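Long-range contacts in esterase (Staphylococcus aureus subsp. aureus USA300_TCH1516, PDB 3D7R), which probably hydrolyses ester bonds, as expected of a hydrolase with the alpha/beta fold, although its natural substrate is not established: residues A[79-84]-A[151-156]; A[85-90]-A[130-135]; A[96-101]-A[164-169]. All coordinates share one frame; numbering follows the deposited sequence.

Contact 1: A[79-84]-A[151-156]. With NA (sodium ion), chain E.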
loop_
_atom_site.group_PDB
_atom_site.type_symbol
_atom_site.label_atom_id
_atom_site.label_comp_id
_atom_site.label_asym_id
_atom_site.label_seq_id
_atom_site.Cartn_x
_atom_site.Cartn_y
_atom_site.Cartn_z
ATOM N N LEU A 79 -2.715 -9.894 17.230
ATOM C CA LEU A 79 -2.676 -8.917 18.314
ATOM C C LEU A 79 -3.702 -7.804 18.131
ATOM O O LEU A 79 -4.389 -7.748 17.131
ATOM C CB LEU A 79 -1.268 -8.299 18.415
ATOM C CG LEU A 79 -0.098 -9.282 18.507
ATOM C CD1 LEU A 79 1.226 -8.563 18.449
ATOM C CD2 LEU A 79 -0.199 -10.091 19.800
ATOM N N SER A 80 -3.790 -6.914 19.117
ATOM C CA SER A 80 -4.589 -5.715 18.970
ATOM C C SER A 80 -3.872 -4.521 19.574
ATOM O O SER A 80 -3.004 -4.669 20.434
ATOM C CB SER A 80 -5.977 -5.893 19.589
ATOM O OG SER A 80 -5.854 -6.079 20.968
ATOM N N LEU A 81 -4.216 -3.342 19.082
ATOM C CA LEU A 81 -3.692 -2.100 19.615
ATOM C C LEU A 81 -4.872 -1.160 19.698
ATOM O O LEU A 81 -5.424 -0.752 18.666
ATOM C CB LEU A 81 -2.590 -1.548 18.702
ATOM C CG LEU A 81 -1.776 -0.340 19.179
ATOM C CD1 LEU A 81 -1.009 -0.637 20.475
ATOM C CD2 LEU A 81 -0.818 0.121 18.083
ATOM N N ASP A 82 -5.307 -0.867 20.924
ATOM C CA ASP A 82 -6.476 -0.017 21.139
ATOM C C ASP A 82 -7.694 -0.529 20.359
ATOM O O ASP A 82 -8.346 0.248 19.662
ATOM C CB ASP A 82 -6.168 1.418 20.684
ATOM C CG ASP A 82 -4.964 2.028 21.400
ATOM O OD1 ASP A 82 -4.727 1.662 22.569
ATOM O OD2 ASP A 82 -4.266 2.880 20.799
ATOM N N ASP A 83 -7.981 -1.825 20.446
ATOM C CA ASP A 83 -9.112 -2.420 19.707
ATOM C C ASP A 83 -8.943 -2.585 18.192
ATOM O O ASP A 83 -9.793 -3.206 17.567
ATOM C CB ASP A 83 -10.418 -1.658 19.955
ATOM C CG ASP A 83 -11.104 -2.071 21.236
ATOM O OD1 ASP A 83 -11.527 -1.162 21.977
ATOM O OD2 ASP A 83 -11.244 -3.292 21.493
HETATM N N MSE A 84 -7.884 -2.029 17.601
HETATM C CA MSE A 84 -7.552 -2.322 16.192
HETATM C C MSE A 84 -6.825 -3.665 16.109
HETATM O O MSE A 84 -5.883 -3.892 16.860
HETATM C CB MSE A 84 -6.640 -1.232 15.619
HETATM C CG MSE A 84 -6.087 -1.545 14.218
HETATM SE SE MSE A 84 -5.106 -0.077 13.369
HETATM C CE MSE A 84 -3.562 0.046 14.549
ATOM N N GLN A 151 -0.086 5.915 12.688
ATOM C CA GLN A 151 0.811 6.564 13.654
ATOM C C GLN A 151 0.983 5.736 14.931
ATOM O O GLN A 151 2.108 5.537 15.401
ATOM C CB GLN A 151 0.287 7.969 14.019
ATOM C CG GLN A 151 1.272 8.808 14.861
ATOM C CD GLN A 151 2.532 9.184 14.066
ATOM O OE1 GLN A 151 2.442 9.763 12.978
ATOM N NE2 GLN A 151 3.710 8.863 14.613
ATOM N N ARG A 152 -0.132 5.264 15.496
ATOM C CA ARG A 152 -0.082 4.520 16.744
ATOM C C ARG A 152 0.718 3.224 16.582
ATOM O O ARG A 152 1.545 2.920 17.438
ATOM C CB ARG A 152 -1.487 4.208 17.278
ATOM C CG ARG A 152 -2.225 5.460 17.816
ATOM C CD ARG A 152 -3.644 5.128 18.335
ATOM N NE ARG A 152 -4.669 5.964 17.682
ATOM C CZ ARG A 152 -5.684 5.501 16.942
ATOM N NH1 ARG A 152 -5.877 4.192 16.756
ATOM N NH2 ARG A 152 -6.531 6.365 16.398
ATOM N N VAL A 153 0.488 2.466 15.503
ATOM C CA VAL A 153 1.252 1.216 15.318
ATOM C C VAL A 153 2.716 1.520 14.998
ATOM O O VAL A 153 3.611 0.852 15.503
ATOM C CB VAL A 153 0.610 0.203 14.311
ATOM C CG1 VAL A 153 0.573 0.742 12.900
ATOM C CG2 VAL A 153 1.335 -1.182 14.358
ATOM N N TYR A 154 2.963 2.555 14.200
ATOM C CA TYR A 154 4.346 2.966 13.923
ATOM C C TYR A 154 5.092 3.309 15.210
ATOM O O TYR A 154 6.206 2.859 15.425
ATOM C CB TYR A 154 4.403 4.127 12.932
ATOM C CG TYR A 154 5.821 4.614 12.632
ATOM C CD1 TYR A 154 6.652 3.908 11.763
ATOM C CD2 TYR A 154 6.315 5.795 13.201
ATOM C CE1 TYR A 154 7.944 4.341 11.481
ATOM C CE2 TYR A 154 7.634 6.251 12.922
ATOM C CZ TYR A 154 8.434 5.515 12.066
ATOM O OH TYR A 154 9.716 5.959 11.770
ATOM N N ASP A 155 4.463 4.095 16.066
ATOM C CA ASP A 155 5.046 4.450 17.359
ATOM C C ASP A 155 5.354 3.222 18.209
ATOM O O ASP A 155 6.432 3.133 18.804
ATOM C CB ASP A 155 4.128 5.430 18.098
ATOM C CG ASP A 155 4.108 6.816 17.431
ATOM O OD1 ASP A 155 4.971 7.074 16.578
ATOM O OD2 ASP A 155 3.239 7.640 17.758
ATOM N N GLN A 156 4.400 2.288 18.262
ATOM C CA GLN A 156 4.594 0.986 18.929
ATOM C C GLN A 156 5.881 0.289 18.459
ATOM O O GLN A 156 6.720 -0.052 19.275
ATOM C CB GLN A 156 3.378 0.070 18.703
ATOM C CG GLN A 156 3.476 -1.286 19.400
ATOM C CD GLN A 156 2.312 -2.235 19.074
ATOM O OE1 GLN A 156 1.828 -2.313 17.921
ATOM N NE2 GLN A 156 1.875 -2.993 20.088
HETATM NA NA NA E . 1.093 -4.468 17.521
HETATM O O HOH W 1 -0.192 -5.099 20.011
#
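Leu81 lays its two methyls along the end of Gln156, CD2 also reaching the helix backbone at Val153 CA (3.6 Å) and CD1 lying beside the amide, 3.7 Å from Gln156 NE2. The Leu81 and Gln156 side chains run antiparallel, each alongside the other. Gln156 gets this far because its chain is stretched out, CG anti to the backbone N (chi1 -178°). Its amide then divides its work: OE1 binds an ion modelled as sodium at 2.3 Å, and NE2 donates to a water that in turn donates to Ser80 O. That water also ligates the ion, closing a small polar cluster next to the apolar Leu81. The Arg88 guanidinium lies close by, its NH2 3.1 Å from the ion, an unusual neighbour for a cation. Deeper in, the terminal CE of Met84, a selenomethionine bent at its third torsion, comes to 4.2 Å from Val153 CB, the two side chains crossing at about a right angle. On the solvent-exposed side Asp82 OD2 meets the aliphatic CD of Arg152 at 3.4 Å; the carboxylate and guanidinium planes are 54° apart and their charges lie beyond salt-bridge distance. Leu81 and Met84 exchange two backbone hydrogen bonds round a type I' turn, with Asp82 and Asp83 at its corners. The arrangement is that of a tight two-residue beta hairpin at the edge of an alpha/beta sheet, its closing end packed on a flanking helix.

Contact 2: A[85-90]-A[130-135]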
loop_
_atom_site.group_PDB
_atom_site.type_symbol
_atom_site.label_atom_id
_atom_site.label_comp_id
_atom_site.label_asym_id
_atom_site.label_seq_id
_atom_site.Cartn_x
_atom_site.Cartn_y
_atom_site.Cartn_z
ATOM N N GLN A 85 -7.232 -4.537 15.187
ATOM C CA GLN A 85 -6.504 -5.780 14.920
ATOM C C GLN A 85 -5.141 -5.484 14.295
ATOM O O GLN A 85 -5.061 -4.732 13.322
ATOM C CB GLN A 85 -7.272 -6.656 13.944
ATOM C CG GLN A 85 -8.527 -7.295 14.520
ATOM C CD GLN A 85 -9.199 -8.123 13.479
ATOM O OE1 GLN A 85 -9.927 -7.604 12.641
ATOM N NE2 GLN A 85 -8.903 -9.414 13.471
ATOM N N VAL A 86 -4.090 -6.093 14.843
ATOM C CA VAL A 86 -2.757 -6.057 14.229
ATOM C C VAL A 86 -2.227 -7.492 14.138
ATOM O O VAL A 86 -2.097 -8.179 15.153
ATOM C CB VAL A 86 -1.740 -5.171 14.995
ATOM C CG1 VAL A 86 -0.384 -5.159 14.257
ATOM C CG2 VAL A 86 -2.242 -3.725 15.140
ATOM N N PHE A 87 -1.945 -7.949 12.927
ATOM C CA PHE A 87 -1.310 -9.258 12.738
ATOM C C PHE A 87 0.194 -9.076 12.581
ATOM O O PHE A 87 0.635 -8.125 11.944
ATOM C CB PHE A 87 -1.890 -9.949 11.498
ATOM C CG PHE A 87 -3.353 -10.243 11.626
ATOM C CD1 PHE A 87 -3.778 -11.442 12.203
ATOM C CD2 PHE A 87 -4.310 -9.306 11.199
ATOM C CE1 PHE A 87 -5.156 -11.713 12.359
ATOM C CE2 PHE A 87 -5.677 -9.576 11.331
ATOM C CZ PHE A 87 -6.100 -10.768 11.920
ATOM N N ARG A 88 0.983 -9.981 13.160
ATOM C CA ARG A 88 2.419 -9.976 12.911
ATOM C C ARG A 88 2.836 -11.327 12.369
ATOM O O ARG A 88 2.394 -12.362 12.872
ATOM C CB ARG A 88 3.178 -9.660 14.192
ATOM C CG ARG A 88 2.869 -8.260 14.742
ATOM C CD ARG A 88 4.022 -7.767 15.601
ATOM N NE ARG A 88 3.665 -6.618 16.431
ATOM C CZ ARG A 88 4.537 -5.951 17.175
ATOM N NH1 ARG A 88 5.815 -6.304 17.159
ATOM N NH2 ARG A 88 4.129 -4.932 17.929
ATOM N N PHE A 89 3.667 -11.303 11.336
ATOM C CA PHE A 89 4.240 -12.502 10.769
ATOM C C PHE A 89 5.729 -12.479 11.076
ATOM O O PHE A 89 6.400 -11.462 10.845
ATOM C CB PHE A 89 4.125 -12.529 9.240
ATOM C CG PHE A 89 2.719 -12.376 8.701
ATOM C CD1 PHE A 89 2.082 -13.448 8.082
ATOM C CD2 PHE A 89 2.063 -11.143 8.764
ATOM C CE1 PHE A 89 0.789 -13.311 7.566
ATOM C CE2 PHE A 89 0.790 -10.977 8.247
ATOM C CZ PHE A 89 0.143 -12.073 7.639
ATOM N N ASN A 90 6.257 -13.606 11.550
ATOM C CA ASN A 90 7.699 -13.738 11.637
ATOM C C ASN A 90 8.129 -15.167 11.331
ATOM O O ASN A 90 7.327 -16.107 11.427
ATOM C CB ASN A 90 8.273 -13.185 12.963
ATOM C CG ASN A 90 7.574 -13.729 14.188
ATOM O OD1 ASN A 90 7.520 -14.941 14.405
ATOM N ND2 ASN A 90 7.058 -12.831 15.015
ATOM N N VAL A 130 6.806 -8.869 9.696
ATOM C CA VAL A 130 5.862 -8.045 8.926
ATOM C C VAL A 130 4.643 -7.746 9.790
ATOM O O VAL A 130 4.029 -8.667 10.355
ATOM C CB VAL A 130 5.451 -8.729 7.620
ATOM C CG1 VAL A 130 4.314 -7.932 6.897
ATOM C CG2 VAL A 130 6.670 -8.888 6.710
ATOM N N VAL A 131 4.312 -6.465 9.899
ATOM C CA VAL A 131 3.224 -6.023 10.780
ATOM C C VAL A 131 2.075 -5.476 9.927
ATOM O O VAL A 131 2.246 -4.512 9.155
ATOM C CB VAL A 131 3.710 -4.965 11.805
ATOM C CG1 VAL A 131 2.565 -4.547 12.749
ATOM C CG2 VAL A 131 4.909 -5.512 12.634
ATOM N N LEU A 132 0.919 -6.112 10.079
ATOM C CA LEU A 132 -0.276 -5.829 9.279
ATOM C C LEU A 132 -1.398 -5.259 10.159
ATOM O O LEU A 132 -2.193 -6.012 10.708
ATOM C CB LEU A 132 -0.752 -7.120 8.578
ATOM C CG LEU A 132 -2.042 -7.087 7.731
ATOM C CD1 LEU A 132 -1.923 -6.091 6.577
ATOM C CD2 LEU A 132 -2.436 -8.492 7.235
ATOM N N PRO A 133 -1.457 -3.915 10.303
ATOM C CA PRO A 133 -2.603 -3.256 10.965
ATOM C C PRO A 133 -3.876 -3.217 10.102
ATOM O O PRO A 133 -3.823 -2.858 8.923
ATOM C CB PRO A 133 -2.092 -1.848 11.220
ATOM C CG PRO A 133 -1.087 -1.596 10.085
ATOM C CD PRO A 133 -0.433 -2.954 9.857
ATOM N N ILE A 134 -5.012 -3.611 10.681
ATOM C CA ILE A 134 -6.289 -3.498 9.978
ATOM C C ILE A 134 -6.847 -2.101 10.321
ATOM O O ILE A 134 -7.650 -1.953 11.232
ATOM C CB ILE A 134 -7.259 -4.650 10.355
ATOM C CG1 ILE A 134 -6.578 -6.024 10.210
ATOM C CG2 ILE A 134 -8.541 -4.591 9.523
ATOM C CD1 ILE A 134 -5.909 -6.305 8.826
ATOM N N TYR A 135 -6.347 -1.087 9.607
ATOM C CA TYR A 135 -6.584 0.332 9.913
ATOM C C TYR A 135 -8.015 0.711 9.530
ATOM O O TYR A 135 -8.630 0.031 8.700
ATOM C CB TYR A 135 -5.552 1.207 9.172
ATOM C CG TYR A 135 -5.501 0.934 7.674
ATOM C CD1 TYR A 135 -6.457 1.490 6.808
ATOM C CD2 TYR A 135 -4.513 0.107 7.123
ATOM C CE1 TYR A 135 -6.422 1.231 5.453
ATOM C CE2 TYR A 135 -4.477 -0.164 5.750
ATOM C CZ TYR A 135 -5.445 0.395 4.931
ATOM O OH TYR A 135 -5.434 0.157 3.570
HETATM O O HOH W 2 -8.911 -3.256 13.193
#
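Val86 and Val131 meet methyl to methyl, CG1 to CG1 at 3.4 Å, a close, slightly compressed contact. Val131 sits in the groove between Val86 and Arg88, one methyl to each: its CG2 lies 3.8 Å from Arg88 CD, the two side chains running side by side. Arg88 carries its guanidinium past the valine to Glu160 and Glu129, with which it forms salt bridges; its buried NE has no partner in the model. On the other face Ile134 fills the notch between Gln85 CB and the edge of the Phe87 ring, its CG1 touching Phe87 CE2 at 3.8 Å. Phe87 CG stands anti to its carbonyl carbon (chi1 -63°), which carries the ring toward Ile134. Leu132 lies beside Phe89, its CB against CE2 of that ring, whose CD2 edge is 3.5 Å from Val130 O. Trp116 packs against both rings. Between the faces, five backbone hydrogen bonds join the strands, from Phe89 with Val130 to Ile134 N on Gln85 O at 2.9 Å. A water then bridges Gln85 N and Ile134 O; Ile134 is the centre of an inverse gamma turn. The pairing places 84-90 as the antiparallel second strand beside 129-133, as in the alpha/beta-hydrolase fold.

Contact 3: A[96-101]-A[164-169]. With DMS (dimethyl sulfoxide), chain L.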
loop_
_atom_site.group_PDB
_atom_site.type_symbol
_atom_site.label_atom_id
_atom_site.label_comp_id
_atom_site.label_asym_id
_atom_site.label_seq_id
_atom_site.Cartn_x
_atom_site.Cartn_y
_atom_site.Cartn_z
ATOM N N ASP A 96 14.043 -8.662 15.135
ATOM C CA ASP A 96 14.801 -7.448 15.423
ATOM C C ASP A 96 14.551 -6.316 14.437
ATOM O O ASP A 96 14.886 -5.164 14.713
ATOM C CB ASP A 96 16.315 -7.721 15.613
ATOM C CG ASP A 96 16.952 -8.491 14.455
ATOM O OD1 ASP A 96 16.238 -9.036 13.577
ATOM O OD2 ASP A 96 18.204 -8.583 14.439
ATOM N N LYS A 97 13.975 -6.653 13.283
ATOM C CA LYS A 97 13.661 -5.660 12.254
ATOM C C LYS A 97 12.203 -5.816 11.824
ATOM O O LYS A 97 11.696 -6.936 11.743
ATOM C CB LYS A 97 14.614 -5.794 11.055
ATOM C CG LYS A 97 16.098 -5.565 11.408
ATOM C CD LYS A 97 17.038 -5.755 10.227
ATOM C CE LYS A 97 17.039 -7.207 9.660
ATOM N NZ LYS A 97 17.668 -8.259 10.536
ATOM N N LYS A 98 11.530 -4.698 11.566
ATOM C CA LYS A 98 10.100 -4.717 11.237
ATOM C C LYS A 98 9.797 -4.104 9.874
ATOM O O LYS A 98 10.435 -3.120 9.475
ATOM C CB LYS A 98 9.290 -3.930 12.278
ATOM C CG LYS A 98 9.720 -4.079 13.747
ATOM C CD LYS A 98 9.254 -5.390 14.340
ATOM C CE LYS A 98 9.532 -5.456 15.853
ATOM N NZ LYS A 98 9.521 -6.879 16.287
ATOM N N ILE A 99 8.792 -4.665 9.193
ATOM C CA ILE A 99 8.147 -3.989 8.056
ATOM C C ILE A 99 6.717 -3.639 8.486
ATOM O O ILE A 99 5.915 -4.528 8.796
ATOM C CB ILE A 99 8.088 -4.858 6.783
ATOM C CG1 ILE A 99 9.493 -5.102 6.229
ATOM C CG2 ILE A 99 7.198 -4.182 5.701
ATOM C CD1 ILE A 99 9.591 -6.301 5.243
ATOM N N LEU A 100 6.422 -2.346 8.554
ATOM C CA LEU A 100 5.049 -1.894 8.758
ATOM C C LEU A 100 4.366 -1.951 7.406
ATOM O O LEU A 100 4.661 -1.138 6.524
ATOM C CB LEU A 100 5.020 -0.454 9.315
ATOM C CG LEU A 100 3.642 0.169 9.579
ATOM C CD1 LEU A 100 2.730 -0.780 10.401
ATOM C CD2 LEU A 100 3.778 1.526 10.277
ATOM N N TYR A 101 3.451 -2.900 7.233
ATOM C CA TYR A 101 2.827 -3.096 5.922
ATOM C C TYR A 101 1.432 -2.489 5.846
ATOM O O TYR A 101 0.542 -2.909 6.597
ATOM C CB TYR A 101 2.784 -4.591 5.514
ATOM C CG TYR A 101 2.476 -4.734 4.033
ATOM C CD1 TYR A 101 3.501 -4.923 3.097
ATOM C CD2 TYR A 101 1.172 -4.619 3.566
ATOM C CE1 TYR A 101 3.220 -5.009 1.741
ATOM C CE2 TYR A 101 0.884 -4.706 2.221
ATOM C CZ TYR A 101 1.910 -4.892 1.317
ATOM O OH TYR A 101 1.611 -4.962 -0.014
ATOM N N GLN A 164 15.415 3.121 13.045
ATOM C CA GLN A 164 16.380 2.622 12.075
ATOM C C GLN A 164 16.122 1.137 11.717
ATOM O O GLN A 164 16.629 0.634 10.718
ATOM C CB GLN A 164 17.815 2.843 12.597
ATOM C CG GLN A 164 18.234 1.908 13.761
ATOM C CD GLN A 164 17.806 2.379 15.184
ATOM O OE1 GLN A 164 17.096 3.381 15.373
ATOM N NE2 GLN A 164 18.266 1.637 16.193
ATOM N N ASN A 165 15.301 0.463 12.516
ATOM C CA ASN A 165 15.016 -0.963 12.325
ATOM C C ASN A 165 13.575 -1.182 11.840
ATOM O O ASN A 165 13.043 -2.295 11.864
ATOM C CB ASN A 165 15.306 -1.725 13.626
ATOM C CG ASN A 165 16.785 -1.832 13.912
ATOM O OD1 ASN A 165 17.556 -2.153 13.024
ATOM N ND2 ASN A 165 17.189 -1.563 15.160
ATOM N N VAL A 166 12.951 -0.095 11.394
ATOM C CA VAL A 166 11.601 -0.162 10.859
ATOM C C VAL A 166 11.627 0.289 9.401
ATOM O O VAL A 166 12.237 1.318 9.059
ATOM C CB VAL A 166 10.613 0.713 11.679
ATOM C CG1 VAL A 166 9.203 0.647 11.080
ATOM C CG2 VAL A 166 10.584 0.247 13.147
ATOM N N VAL A 167 10.979 -0.495 8.553
ATOM C CA VAL A 167 10.800 -0.147 7.150
ATOM C C VAL A 167 9.290 -0.001 6.967
ATOM O O VAL A 167 8.516 -0.744 7.583
ATOM C CB VAL A 167 11.396 -1.253 6.236
ATOM C CG1 VAL A 167 10.907 -1.146 4.789
ATOM C CG2 VAL A 167 12.972 -1.268 6.305
ATOM N N VAL A 168 8.867 0.960 6.145
ATOM C CA VAL A 168 7.436 1.124 5.841
ATOM C C VAL A 168 7.207 0.651 4.400
ATOM O O VAL A 168 8.020 0.926 3.527
ATOM C CB VAL A 168 6.932 2.587 6.062
ATOM C CG1 VAL A 168 5.447 2.732 5.660
ATOM C CG2 VAL A 168 7.121 3.017 7.543
HETATM N N MSE A 169 6.129 -0.103 4.178
HETATM C CA MSE A 169 5.816 -0.657 2.869
HETATM C C MSE A 169 4.299 -0.634 2.669
HETATM O O MSE A 169 3.548 -0.764 3.626
HETATM C CB MSE A 169 6.304 -2.106 2.820
HETATM C CG MSE A 169 6.111 -2.803 1.489
HETATM SE SE MSE A 169 6.928 -4.592 1.506
HETATM C CE MSE A 169 8.736 -4.118 2.048
HETATM S S DMS L . 16.390 -12.213 16.297
HETATM O O DMS L . 15.223 -10.871 16.175
HETATM C C1 DMS L . 18.034 -11.573 16.729
HETATM C C2 DMS L . 16.037 -13.133 17.819
#
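Two neighbouring parallel strands of the alpha/beta-hydrolase sheet meet here, and 166-171 is the one that runs into a tight glycine-containing turn before helix 173-187, the place where the nucleophile elbow lies in relatives. Backbone hydrogen bonds alternate between the chains: Lys98 N gives to Asn165 O at 2.9 Å, Val167 N to Lys98 O, Leu100 N to Val167 O at 2.8 Å, and Met169 N to Leu100 O. The closest side-chain fit is at the far end, between Tyr101 and Met169, a selenomethionine. With Met169 CG anti to the backbone N (chi1 -177°), its CG and SE lie along the CD1-CE1 edge of the ring: CG touches Tyr101 CE1 at 3.6 Å, and SE lies 4.9 Å from the ring centroid, 80° off the normal. This is a Met-aromatic contact at the ring edge. Over one face of the same ring stands Met169 O, displaced toward the rim. Ile99 CG2 packs on Met169 CB at 3.7 Å. Near the start of the pair, Asn165 CB packs on Asp96 O at 3.6 Å. A dimethyl sulfoxide molecule, probably from the crystallisation liquor, accepts a weak hydrogen bond from Asp96 N. Lys98 leads its amine away to a salt bridge with Glu129, and Tyr101 OH is hydrogen-bonded to Asp171. Helix 113-126 packs on Ile99 and Tyr101, helix 143-161 on Lys98, Leu100 and Val166; strand 129-133 flanks the pair beyond 98-102, and strand 195-199 beyond 166-171.

All three contacts reach the same mixed sheet. Contacts 1 and 2 have centres 9 Å apart and share the hairpin, Leu79 N lying 2.8 Å from Val86 O in a probable hydrogen bond. Contact 2 passes the sheet on to contact 3, their centres 12 Å apart, where Val131 N approaches Ile99 O at 2.7 Å. Helix 143-161 ties contact 1 back to contact 3 across the sheet face: Val153 CG1 touches Leu100 CD1 at 3.6 Å. The ion held in contact 1 lies about 8 Å from the nearest atom of the Leu100 side chain in contact 3. The turn into helix 173-187, probably the nucleophile elbow, comes just beyond the end of strand 166-171.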